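Local coordinates for penicillin-binding protein PbpB (Mycobacterium tuberculosis, PDB 6KGU) that synthesises cross-linked peptidoglycan from lipid intermediates during cell wall biogenesis, its transpeptidase domain being the target of beta-lactams such as the aztreonam bound here, at residues G249-G252 with D253-L256; R340-D343 with M344-K347; P367-D370 with Q371-G374. All coordinates share one frame; numbering follows the deposited sequence. Where two conformers were deposited one is given.

Contacts 1, 2 and 3 are all local and follow one another along the transpeptidase domain. Contact 1, in the loop between strand 233-238 and helix 259-262, stands apart: its nearest atoms are about 25 Å from those of either other contact. Contacts 2 and 3 touch. Tyr342 of helix 338-347 packs against the turn of 367-374, with its OH 3.4 Å from Pro368 CA and its CD1 3.7 Å from Trp372 CZ2. The aztreonam-derived ligand lies about 11 Å from the side chain of Tyr341 in contact 2 and about 13 Å from that of Pro367 in contact 3; the side chain of Ser269, the probable acyl-ester serine, is also about 11 Å from that of Tyr341.

Contact 1 of 3, residues G249-G252 with D253-L256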
loop_
_atom_site.group_PDB
_atom_site.type_symbol
_atom_site.label_atom_id
_atom_site.label_comp_id
_atom_site.label_asym_id
_atom_site.label_seq_id
_atom_site.Cartn_x
_atom_site.Cartn_y
_atom_site.Cartn_z
ATOM N N GLY A 249 -1.620 -20.888 19.771
ATOM C CA GLY A 249 -2.531 -20.784 20.896
ATOM C C GLY A 249 -2.054 -19.887 22.018
ATOM O O GLY A 249 -2.868 -19.501 22.863
ATOM N N ARG A 250 -0.767 -19.560 22.059
ATOM C CA ARG A 250 -0.240 -18.631 23.044
ATOM C C ARG A 250 -0.194 -17.198 22.521
ATOM O O ARG A 250 0.321 -16.312 23.210
ATOM C CB ARG A 250 1.161 -19.072 23.480
ATOM C CG ARG A 250 1.206 -20.373 24.280
ATOM C CD ARG A 250 2.440 -20.427 25.191
ATOM N NE ARG A 250 3.693 -20.566 24.446
ATOM C CZ ARG A 250 4.497 -19.558 24.110
ATOM N NH1 ARG A 250 4.191 -18.309 24.448
ATOM N NH2 ARG A 250 5.613 -19.800 23.433
ATOM N N GLN A 251 -0.716 -16.945 21.325
ATOM C CA GLN A 251 -0.479 -15.668 20.670
ATOM C C GLN A 251 -1.785 -14.980 20.284
ATOM O O GLN A 251 -1.857 -14.302 19.253
ATOM C CB GLN A 251 0.433 -15.860 19.460
ATOM C CG GLN A 251 1.839 -16.377 19.832
ATOM C CD GLN A 251 2.775 -16.461 18.636
ATOM O OE1 GLN A 251 3.305 -15.447 18.183
ATOM N NE2 GLN A 251 2.978 -17.676 18.113
ATOM N N GLY A 252 -2.819 -15.131 21.112
ATOM C CA GLY A 252 -4.050 -14.385 20.909
ATOM C C GLY A 252 -3.865 -12.877 20.940
ATOM O O GLY A 252 -4.677 -12.149 20.361
ATOM N N ASP A 253 -2.812 -12.385 21.593
ATOM C CA ASP A 253 -2.576 -10.950 21.603
ATOM C C ASP A 253 -1.724 -10.483 20.423
ATOM O O ASP A 253 -1.370 -9.307 20.360
ATOM C CB ASP A 253 -1.946 -10.519 22.928
ATOM C CG ASP A 253 -0.534 -11.068 23.134
ATOM O OD1 ASP A 253 -0.156 -12.070 22.492
ATOM O OD2 ASP A 253 0.198 -10.497 23.963
ATOM N N LYS A 254 -1.441 -11.361 19.467
ATOM C CA LYS A 254 -0.605 -11.040 18.319
ATOM C C LYS A 254 -1.470 -10.879 17.075
ATOM O O LYS A 254 -2.635 -11.281 17.047
ATOM C CB LYS A 254 0.452 -12.135 18.109
ATOM C CG LYS A 254 1.570 -12.096 19.162
ATOM C CD LYS A 254 2.463 -10.916 18.821
ATOM C CE LYS A 254 3.240 -10.379 19.971
ATOM N NZ LYS A 254 3.957 -9.167 19.453
ATOM N N GLN A 255 -0.890 -10.268 16.044
ATOM C CA GLN A 255 -1.522 -10.209 14.734
ATOM C C GLN A 255 -1.080 -11.427 13.935
ATOM O O GLN A 255 0.115 -11.587 13.644
ATOM C CB GLN A 255 -1.169 -8.907 14.010
ATOM C CG GLN A 255 -1.607 -8.864 12.542
ATOM C CD GLN A 255 -3.115 -8.964 12.380
ATOM O OE1 GLN A 255 -3.639 -9.961 11.862
ATOM N NE2 GLN A 255 -3.821 -7.930 12.825
ATOM N N LEU A 256 -2.040 -12.308 13.622
ATOM C CA LEU A 256 -1.789 -13.552 12.913
ATOM C C LEU A 256 -2.016 -13.444 11.412
ATOM O O LEU A 256 -1.603 -14.345 10.678
ATOM C CB LEU A 256 -2.686 -14.674 13.458
ATOM C CG LEU A 256 -2.831 -14.833 14.979
ATOM C CD1 LEU A 256 -3.597 -16.106 15.331
ATOM C CD2 LEU A 256 -1.495 -14.813 15.673
HETATM O O HOH W 1 2.052 -13.645 22.680
HETATM O O HOH W 2 -1.706 -13.784 24.154
HETATM O O HOH W 3 -5.134 -12.352 17.633
#
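Gln251 and Lys254 make the close side of this bend, their side chains crossing at an angle with CB of Gln251 3.9 Å from CG of Lys254. Behind them the backbone N-H of Lys254 reaches O of Gln251 at 3.0 Å, coming from above the carbonyl plane. Methyl CD2 of Leu256 comes up to the same oxygen, Gln251 O, at 3.6 Å. The bond closes a type I beta turn, Gln251 to Lys254, in the loop that leads from strand 233-238 to helix 259-262 of the transpeptidase domain. Neighbouring loop residues hold the two long side chains: Gln251 OE1 accepts from the backbone N of Asp243, and the Lys254 chain, bent at its second torsion (chi2 -75°), carries NZ to Asn240 OD1. Across the turn, the exposed side is bridged by water. One water donates to both Arg250 O and Asp253 OD1, lying 2.7 Å from that OD1. A second accepts from Asp253 N at 3.1 Å and gives only a weak bond to Arg250 O. A third spans the carbonyls of Gly252 and Lys254, 2.8 Å from Gly252 O and 2.8 Å from Lys254 O.

Contact 2 of 3, residues R340-D343 with M344-K347; sequences RYYD and MLRK
Leu345 N donates to Tyr341 O at 3.0 Å, a nearly straight bond (171° at the hydrogen) that also runs close to the line of the carbonyl. It is one of four successive i to i+4 alpha-helical bonds, from Arg340 O to Lys347 N. The same pair meets through side chains: CE2 of Tyr341 lies 3.6 Å from Leu345 CG, while CD2 of the leucine reaches the phenol oxygen, Tyr341 OH, at 3.7 Å. Tyr342 and Arg346 run side by side in the same direction. With CG of Tyr342 opposite its backbone N (chi1 178°), the ring is carried along the arginine, whose CG sits over one face, toward the rim, in a CH-pi contact 4.2 Å from the Tyr342 ring centroid. Ring and guanidinium planes are 23° apart. Lys347 CE passes 4.0 Å from Asp343 OD2, but the charged ends stay beyond salt-bridge range and Lys347 NZ bonds to Val433 O. Within the transpeptidase domain, helix 338-347 leans on helix 272-281 through Tyr341 and Met344, which meet Val274; on another side Tyr342 meets Pro368 of the loop leading to helix 390-401.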
loop_
_atom_site.group_PDB
_atom_site.type_symbol
_atom_site.label_atom_id
_atom_site.label_comp_id
_atom_site.label_asym_id
_atom_site.label_seq_id
_atom_site.Cartn_x
_atom_site.Cartn_y
_atom_site.Cartn_z
ATOM N N ARG A 340 -16.407 9.866 -16.609
ATOM C CA ARG A 340 -14.967 9.740 -16.770
ATOM C C ARG A 340 -14.298 9.502 -15.420
ATOM O O ARG A 340 -13.325 8.752 -15.332
ATOM C CB ARG A 340 -14.396 10.975 -17.470
ATOM C CG ARG A 340 -14.702 11.022 -18.973
ATOM C CD ARG A 340 -14.075 12.219 -19.708
ATOM N NE ARG A 340 -14.515 13.511 -19.170
ATOM C CZ ARG A 340 -14.315 14.681 -19.782
ATOM N NH1 ARG A 340 -13.694 14.717 -20.958
ATOM N NH2 ARG A 340 -14.733 15.814 -19.221
ATOM N N TYR A 341 -14.824 10.102 -14.351
ATOM C CA TYR A 341 -14.242 9.854 -13.039
ATOM C C TYR A 341 -14.378 8.383 -12.654
ATOM O O TYR A 341 -13.398 7.739 -12.266
ATOM C CB TYR A 341 -14.881 10.736 -11.976
ATOM C CG TYR A 341 -14.189 10.508 -10.664
ATOM C CD1 TYR A 341 -12.962 11.114 -10.393
ATOM C CD2 TYR A 341 -14.717 9.629 -9.721
ATOM C CE1 TYR A 341 -12.293 10.867 -9.195
ATOM C CE2 TYR A 341 -14.072 9.382 -8.535
ATOM C CZ TYR A 341 -12.854 9.992 -8.272
ATOM O OH TYR A 341 -12.213 9.725 -7.078
ATOM N N TYR A 342 -15.591 7.834 -12.748
ATOM C CA TYR A 342 -15.773 6.428 -12.406
ATOM C C TYR A 342 -14.923 5.523 -13.294
ATOM O O TYR A 342 -14.390 4.507 -12.827
ATOM C CB TYR A 342 -17.248 6.043 -12.504
ATOM C CG TYR A 342 -17.506 4.588 -12.200
ATOM C CD1 TYR A 342 -17.517 4.128 -10.894
ATOM C CD2 TYR A 342 -17.756 3.678 -13.217
ATOM C CE1 TYR A 342 -17.761 2.802 -10.606
ATOM C CE2 TYR A 342 -18.004 2.340 -12.940
ATOM C CZ TYR A 342 -18.010 1.914 -11.631
ATOM O OH TYR A 342 -18.253 0.593 -11.337
ATOM N N ASP A 343 -14.761 5.880 -14.568
ATOM C CA ASP A 343 -13.927 5.049 -15.430
ATOM C C ASP A 343 -12.489 5.033 -14.930
ATOM O O ASP A 343 -11.823 3.992 -14.961
ATOM C CB ASP A 343 -13.982 5.536 -16.878
ATOM C CG ASP A 343 -13.240 4.611 -17.834
ATOM O OD1 ASP A 343 -13.729 3.488 -18.057
ATOM O OD2 ASP A 343 -12.178 5.000 -18.367
ATOM N N MET A 344 -12.007 6.173 -14.436
ATOM C CA MET A 344 -10.634 6.247 -13.949
ATOM C C MET A 344 -10.455 5.429 -12.673
ATOM O O MET A 344 -9.451 4.719 -12.528
ATOM C CB MET A 344 -10.249 7.713 -13.733
ATOM C CG MET A 344 -8.824 7.930 -13.315
ATOM S SD MET A 344 -7.670 7.655 -14.647
ATOM C CE MET A 344 -7.918 9.139 -15.611
ATOM N N LEU A 345 -11.411 5.532 -11.736
ATOM C CA LEU A 345 -11.413 4.684 -10.542
ATOM C C LEU A 345 -11.212 3.222 -10.902
ATOM O O LEU A 345 -10.412 2.517 -10.278
ATOM C CB LEU A 345 -12.735 4.812 -9.778
ATOM C CG LEU A 345 -13.130 5.923 -8.824
ATOM C CD1 LEU A 345 -14.569 5.706 -8.345
ATOM C CD2 LEU A 345 -12.167 6.052 -7.625
ATOM N N ARG A 346 -11.971 2.737 -11.890
ATOM C CA ARG A 346 -11.877 1.333 -12.280
ATOM C C ARG A 346 -10.523 1.020 -12.896
ATOM O O ARG A 346 -9.930 -0.026 -12.603
ATOM C CB ARG A 346 -13.004 0.987 -13.255
ATOM C CG ARG A 346 -14.362 0.851 -12.601
ATOM C CD ARG A 346 -14.610 -0.595 -12.224
ATOM N NE ARG A 346 -14.988 -0.721 -10.823
ATOM C CZ ARG A 346 -15.112 -1.878 -10.186
ATOM N NH1 ARG A 346 -14.897 -3.024 -10.829
ATOM N NH2 ARG A 346 -15.458 -1.881 -8.906
ATOM N N LYS A 347 -10.006 1.913 -13.747
ATOM C CA LYS A 347 -8.701 1.640 -14.344
ATOM C C LYS A 347 -7.617 1.574 -13.275
ATOM O O LYS A 347 -6.676 0.779 -13.382
ATOM C CB LYS A 347 -8.349 2.689 -15.406
ATOM C CG LYS A 347 -8.980 2.433 -16.774
ATOM C CD LYS A 347 -8.363 3.301 -17.883
ATOM C CE LYS A 347 -8.255 4.771 -17.454
ATOM N NZ LYS A 347 -7.847 5.735 -18.554
#

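Contact 3 of 3, residues P367-D370 with Q371-G374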
loop_
_atom_site.group_PDB
_atom_site.type_symbol
_atom_site.label_atom_id
_atom_site.label_comp_id
_atom_site.label_asym_id
_atom_site.label_seq_id
_atom_site.Cartn_x
_atom_site.Cartn_y
_atom_site.Cartn_z
ATOM N N PRO A 367 -18.902 1.799 -5.088
ATOM C CA PRO A 367 -20.279 1.787 -5.638
ATOM C C PRO A 367 -20.280 1.999 -7.141
ATOM O O PRO A 367 -19.745 3.002 -7.643
ATOM C CB PRO A 367 -20.965 2.953 -4.908
ATOM C CG PRO A 367 -19.861 3.827 -4.447
ATOM C CD PRO A 367 -18.672 2.930 -4.181
ATOM N N PRO A 368 -20.843 1.058 -7.900
ATOM C CA PRO A 368 -20.942 1.245 -9.354
ATOM C C PRO A 368 -21.795 2.460 -9.696
ATOM O O PRO A 368 -22.664 2.879 -8.926
ATOM C CB PRO A 368 -21.590 -0.061 -9.845
ATOM C CG PRO A 368 -22.289 -0.608 -8.657
ATOM C CD PRO A 368 -21.464 -0.205 -7.462
ATOM N N ILE A 369 -21.510 3.052 -10.856
ATOM C CA ILE A 369 -22.087 4.358 -11.152
ATOM C C ILE A 369 -23.606 4.277 -11.308
ATOM O O ILE A 369 -24.320 5.196 -10.885
ATOM C CB ILE A 369 -21.394 4.980 -12.382
ATOM C CG1 ILE A 369 -21.802 6.449 -12.540
ATOM C CG2 ILE A 369 -21.638 4.161 -13.649
ATOM C CD1 ILE A 369 -21.064 7.170 -13.668
ATOM N N ASP A 370 -24.136 3.170 -11.849
ATOM C CA ASP A 370 -25.584 3.092 -12.016
ATOM C C ASP A 370 -26.334 3.055 -10.691
ATOM O O ASP A 370 -27.561 3.198 -10.695
ATOM C CB ASP A 370 -25.976 1.883 -12.877
ATOM C CG ASP A 370 -25.421 0.569 -12.357
ATOM O OD1 ASP A 370 -24.798 0.547 -11.273
ATOM O OD2 ASP A 370 -25.626 -0.454 -13.048
ATOM N N GLN A 371 -25.641 2.915 -9.562
ATOM C CA GLN A 371 -26.278 2.944 -8.254
ATOM C C GLN A 371 -25.907 4.173 -7.434
ATOM O O GLN A 371 -26.263 4.245 -6.258
ATOM C CB GLN A 371 -25.938 1.666 -7.486
ATOM C CG GLN A 371 -26.267 0.413 -8.289
ATOM C CD GLN A 371 -25.717 -0.854 -7.669
ATOM O OE1 GLN A 371 -25.409 -0.896 -6.474
ATOM N NE2 GLN A 371 -25.577 -1.895 -8.484
ATOM N N TRP A 372 -25.221 5.150 -8.024
ATOM C CA TRP A 372 -24.830 6.339 -7.272
ATOM C C TRP A 372 -26.055 7.114 -6.790
ATOM O O TRP A 372 -27.064 7.222 -7.492
ATOM C CB TRP A 372 -23.951 7.253 -8.131
ATOM C CG TRP A 372 -22.531 6.767 -8.321
ATOM C CD1 TRP A 372 -22.022 5.542 -7.980
ATOM C CD2 TRP A 372 -21.437 7.508 -8.884
ATOM N NE1 TRP A 372 -20.689 5.472 -8.309
ATOM C CE2 TRP A 372 -20.304 6.668 -8.858
ATOM C CE3 TRP A 372 -21.307 8.803 -9.400
ATOM C CZ2 TRP A 372 -19.062 7.076 -9.343
ATOM C CZ3 TRP A 372 -20.071 9.210 -9.875
ATOM C CH2 TRP A 372 -18.963 8.351 -9.839
ATOM N N SER A 373 -25.963 7.659 -5.582
ATOM C CA SER A 373 -26.962 8.607 -5.128
ATOM C C SER A 373 -26.665 9.979 -5.731
ATOM O O SER A 373 -25.715 10.163 -6.498
ATOM C CB SER A 373 -26.978 8.684 -3.607
ATOM O OG SER A 373 -25.977 9.584 -3.160
ATOM N N GLY A 374 -27.478 10.968 -5.374
ATOM C CA GLY A 374 -27.171 12.312 -5.827
ATOM C C GLY A 374 -25.916 12.894 -5.215
ATOM O O GLY A 374 -25.403 13.891 -5.731
#
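The chain enters extended through Pro367 and Pro368, then tightens into a short 3-10 turn from Ile369 through Gln371 and is extended again at Trp372 and Ser373. Two backbone bonds close the bend. Trp372 N donates to Ile369 O at 3.0 Å, almost straight at the hydrogen (171°) but arriving from above the carbonyl plane. Gln371 N also donates to Pro368 O, an oxygen whose modelled place is less sure. Both link residues three apart, the spacing of a 3-10 turn. The indole of Trp372 folds back over this turn, its CG opposite the carbonyl carbon and beside the backbone N (chi1 -75°). NE1 of Trp372 donates to Pro367 O at 2.7 Å, and that oxygen lies in the indole plane, at the ring edge, though the donor stands above the plane of the proline carbonyl. Main chain and side chain of one residue thus clasp two carbonyls of the preceding segment. This surface loop of the transpeptidase domain runs between helices 338-347 and 390-401, and it leans on the first of them: Ile369 touches Glu339 and Tyr342, while Trp372 touches Pro338. One indole face is covered by Ile369. Its CA makes a CH-pi contact 3.4 Å from the centroid of the five-membered ring of Trp372, 16° off the normal, and Ile369 CG1 lies 3.8 Å from Trp372 CD2. Pro367 CB approaches Trp372 CD1 more loosely, at 4.2 Å. On the exposed side, the extended Gln371 crosses the ring of Pro368, with NE2 of Gln371 3.5 Å from Pro368 CG. In the conformer given, the carboxylate of Asp370 runs beside this glutamine, a less certain placement because a second conformer exists.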